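Local coordinates for protein cortical-lytic enzyme (Clostridium perfringens, PDB 5JIP) that probably hydrolyses the glycan strands of spore-cortex peptidoglycan as a family 25 muramidase during germination, at residues R41-S45 against Q91-L96. Residues are numbered along the deposited sequence; the frame is centred on the assembly and turned at random.
Sequences RASGS and QFIDVL
Ala42 packs its methyl against three side chains of helix 91-96: CB lies 3.8 Å from Phe92 CE1, near the ring plane at its edge, 3.9 Å from Val95 CG1 and 4.4 Å from Leu96 CD2. Strand 41-44 runs roughly antiparallel to the helix (146°, axes 7.9 Å apart at closest), so CA of Ala42 faces that of Leu96 and CA of Ser43 that of Phe92, each pair 6.5 Å apart. At Ala42 the strand kinks (phi/psi -88/-48), which lets Ala42 and Ser43 in succession point toward the helix, and Ala42 O packs 3.4 Å from Val95 CG1. The t rotamer of Phe92, whose CA-to-CB bond points sideways, brings its ring to both; Ser43 OG (p rotamer) lies 3.6 Å from Phe92 CD1 while hydrogen-bonding to His74 ND1 of adjacent strand 70-75. Such packing of an outer helix on a parallel barrel strand fits this family's TIM-barrel-type fold. A water, 2.8 Å from Ser45 OG and donating to Gln91 OE1 at 3.1 Å, bridges one end; otherwise the contact rests on van der Waals packing of small strand residues against bulky helix side chains.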
ATOM      1  N   ARG A  41      11.259  -1.832 -27.910  1.00  8.58           N
ATOM      2  CA  ARG A  41      12.657  -1.554 -27.614  1.00  5.40           C
ATOM      3  C   ARG A  41      12.913  -0.063 -27.743  1.00  7.02           C
ATOM      4  O   ARG A  41      12.646   0.547 -28.788  1.00  6.80           O
ATOM      5  CB  ARG A  41      13.600  -2.326 -28.541  1.00  7.45           C
ATOM      6  CG  ARG A  41      15.083  -2.091 -28.164  1.00  8.47           C
ATOM      7  CD  ARG A  41      16.042  -3.059 -28.875  1.00  8.71           C
ATOM      8  NE  ARG A  41      16.206  -2.730 -30.286  1.00 11.90           N
ATOM      9  CZ  ARG A  41      17.165  -3.235 -31.060  1.00 11.23           C
ATOM     10  NH1 ARG A  41      18.011  -4.127 -30.558  1.00  9.06           N
ATOM     11  NH2 ARG A  41      17.272  -2.840 -32.325  1.00  7.94           N
ATOM     12  N   ALA A  42      13.453   0.517 -26.690  1.00  6.38           N
ATOM     13  CA  ALA A  42      13.934   1.891 -26.730  1.00  8.01           C
ATOM     14  C   ALA A  42      15.370   1.943 -27.193  1.00  8.48           C
ATOM     15  O   ALA A  42      15.715   2.768 -28.044  1.00  6.86           O
ATOM     16  CB  ALA A  42      13.826   2.552 -25.364  1.00  8.60           C
ATOM     17  N   SER A  43      16.217   1.096 -26.612  1.00  6.85           N
ATOM     18  CA  SER A  43      17.661   1.211 -26.776  1.00  9.98           C
ATOM     19  C   SER A  43      18.282  -0.136 -26.476  1.00  9.19           C
ATOM     20  O   SER A  43      17.624  -1.065 -26.001  1.00 10.03           O
ATOM     21  CB  SER A  43      18.266   2.274 -25.853  1.00 10.80           C
ATOM     22  OG  SER A  43      17.907   2.033 -24.484  1.00  9.88           O
ATOM     23  N   GLY A  44      19.573  -0.222 -26.740  1.00  8.36           N
ATOM     24  CA  GLY A  44      20.293  -1.450 -26.492  1.00  9.21           C
ATOM     25  C   GLY A  44      21.774  -1.251 -26.683  1.00 10.22           C
ATOM     26  O   GLY A  44      22.209  -0.382 -27.439  1.00 11.05           O
ATOM     27  N   SER A  45      22.545  -2.041 -25.948  1.00 10.35           N
ATOM     28  CA  SER A  45      23.996  -2.019 -25.989  1.00 11.83           C
ATOM     29  C   SER A  45      24.551  -3.358 -26.467  1.00  9.01           C
ATOM     30  O   SER A  45      25.756  -3.616 -26.317  1.00 12.35           O
ATOM     31  CB  SER A  45      24.521  -1.656 -24.595  1.00 10.42           C
ATOM     32  OG  SER A  45      24.074  -0.352 -24.198  1.00 11.93           O
ATOM     33  N   GLN A  91      21.682   6.393 -20.103  1.00  9.27           N
ATOM     34  CA  GLN A  91      21.373   6.446 -21.534  1.00 10.06           C
ATOM     35  C   GLN A  91      19.923   6.071 -21.794  1.00  7.48           C
ATOM     36  O   GLN A  91      19.241   6.703 -22.610  1.00  8.89           O
ATOM     37  CB  GLN A  91      22.299   5.509 -22.303  1.00 12.63           C
ATOM     38  CG  GLN A  91      23.758   5.981 -22.387  1.00 15.48           C
ATOM     39  CD  GLN A  91      24.714   4.880 -22.859  1.00 13.32           C
ATOM     40  OE1 GLN A  91      24.455   3.696 -22.668  1.00 15.01           O
ATOM     41  NE2 GLN A  91      25.822   5.275 -23.459  1.00 14.24           N
ATOM     42  N   PHE A  92      19.448   5.027 -21.115  1.00 10.09           N
ATOM     43  CA  PHE A  92      18.061   4.594 -21.230  1.00  8.91           C
ATOM     44  C   PHE A  92      17.100   5.704 -20.803  1.00 10.13           C
ATOM     45  O   PHE A  92      16.112   5.985 -21.494  1.00 10.03           O
ATOM     46  CB  PHE A  92      17.901   3.331 -20.390  1.00  9.85           C
ATOM     47  CG  PHE A  92      16.544   2.668 -20.474  1.00  7.38           C
ATOM     48  CD1 PHE A  92      15.810   2.640 -21.654  1.00  6.29           C
ATOM     49  CD2 PHE A  92      16.025   2.036 -19.351  1.00  9.04           C
ATOM     50  CE1 PHE A  92      14.585   1.999 -21.703  1.00  9.48           C
ATOM     51  CE2 PHE A  92      14.801   1.398 -19.403  1.00  5.33           C
ATOM     52  CZ  PHE A  92      14.074   1.380 -20.571  1.00  6.39           C
ATOM     53  N   ILE A  93      17.396   6.356 -19.684  1.00  7.22           N
ATOM     54  CA  ILE A  93      16.591   7.471 -19.184  1.00  9.03           C
ATOM     55  C   ILE A  93      16.477   8.558 -20.241  1.00  9.74           C
ATOM     56  O   ILE A  93      15.413   9.143 -20.445  1.00  9.77           O
ATOM     57  CB  ILE A  93      17.209   8.011 -17.876  1.00 13.01           C
ATOM     58  CG1 ILE A  93      16.968   7.013 -16.750  1.00  9.30           C
ATOM     59  CG2 ILE A  93      16.641   9.394 -17.508  1.00 11.72           C
ATOM     60  CD1 ILE A  93      17.808   7.276 -15.514  1.00 12.08           C
ATOM     61  N   ASP A  94      17.592   8.873 -20.890  1.00 13.48           N
ATOM     62  CA  ASP A  94      17.616   9.873 -21.952  1.00 13.97           C
ATOM     63  C   ASP A  94      16.753   9.434 -23.128  1.00 11.58           C
ATOM     64  O   ASP A  94      15.881  10.186 -23.580  1.00 12.28           O
ATOM     65  CB  ASP A  94      19.085  10.104 -22.338  1.00 13.37           C
ATOM     66  CG  ASP A  94      19.288  11.087 -23.495  1.00 23.11           C
ATOM     67  OD1 ASP A  94      18.338  11.685 -24.019  1.00 29.65           O
ATOM     68  OD2 ASP A  94      20.470  11.248 -23.879  1.00 39.13           O
ATOM     69  N   VAL A  95      16.937   8.194 -23.603  1.00  9.74           N
ATOM     70  CA  VAL A  95      16.172   7.735 -24.771  1.00  8.05           C
ATOM     71  C   VAL A  95      14.681   7.699 -24.465  1.00 10.38           C
ATOM     72  O   VAL A  95      13.860   8.121 -25.285  1.00 10.10           O
ATOM     73  CB  VAL A  95      16.682   6.366 -25.246  1.00  7.86           C
ATOM     74  CG1 VAL A  95      15.817   5.779 -26.382  1.00 10.76           C
ATOM     75  CG2 VAL A  95      18.096   6.504 -25.707  1.00 10.71           C
ATOM     76  N   LEU A  96      14.306   7.180 -23.294  1.00  9.85           N
ATOM     77  CA  LEU A  96      12.888   7.119 -22.933  1.00 10.16           C
ATOM     78  C   LEU A  96      12.225   8.474 -23.087  1.00 10.31           C
ATOM     79  O   LEU A  96      11.116   8.570 -23.634  1.00  9.67           O
ATOM     80  CB  LEU A  96      12.711   6.625 -21.503  1.00  8.28           C
ATOM     81  CG  LEU A  96      12.940   5.134 -21.285  1.00  6.44           C
ATOM     82  CD1 LEU A  96      13.146   4.863 -19.793  1.00  8.45           C
ATOM     83  CD2 LEU A  96      11.825   4.247 -21.834  1.00  9.43           C
TER
HETATM   84  O   HOH W   1      26.213   1.306 -23.416  1.00 19.84           O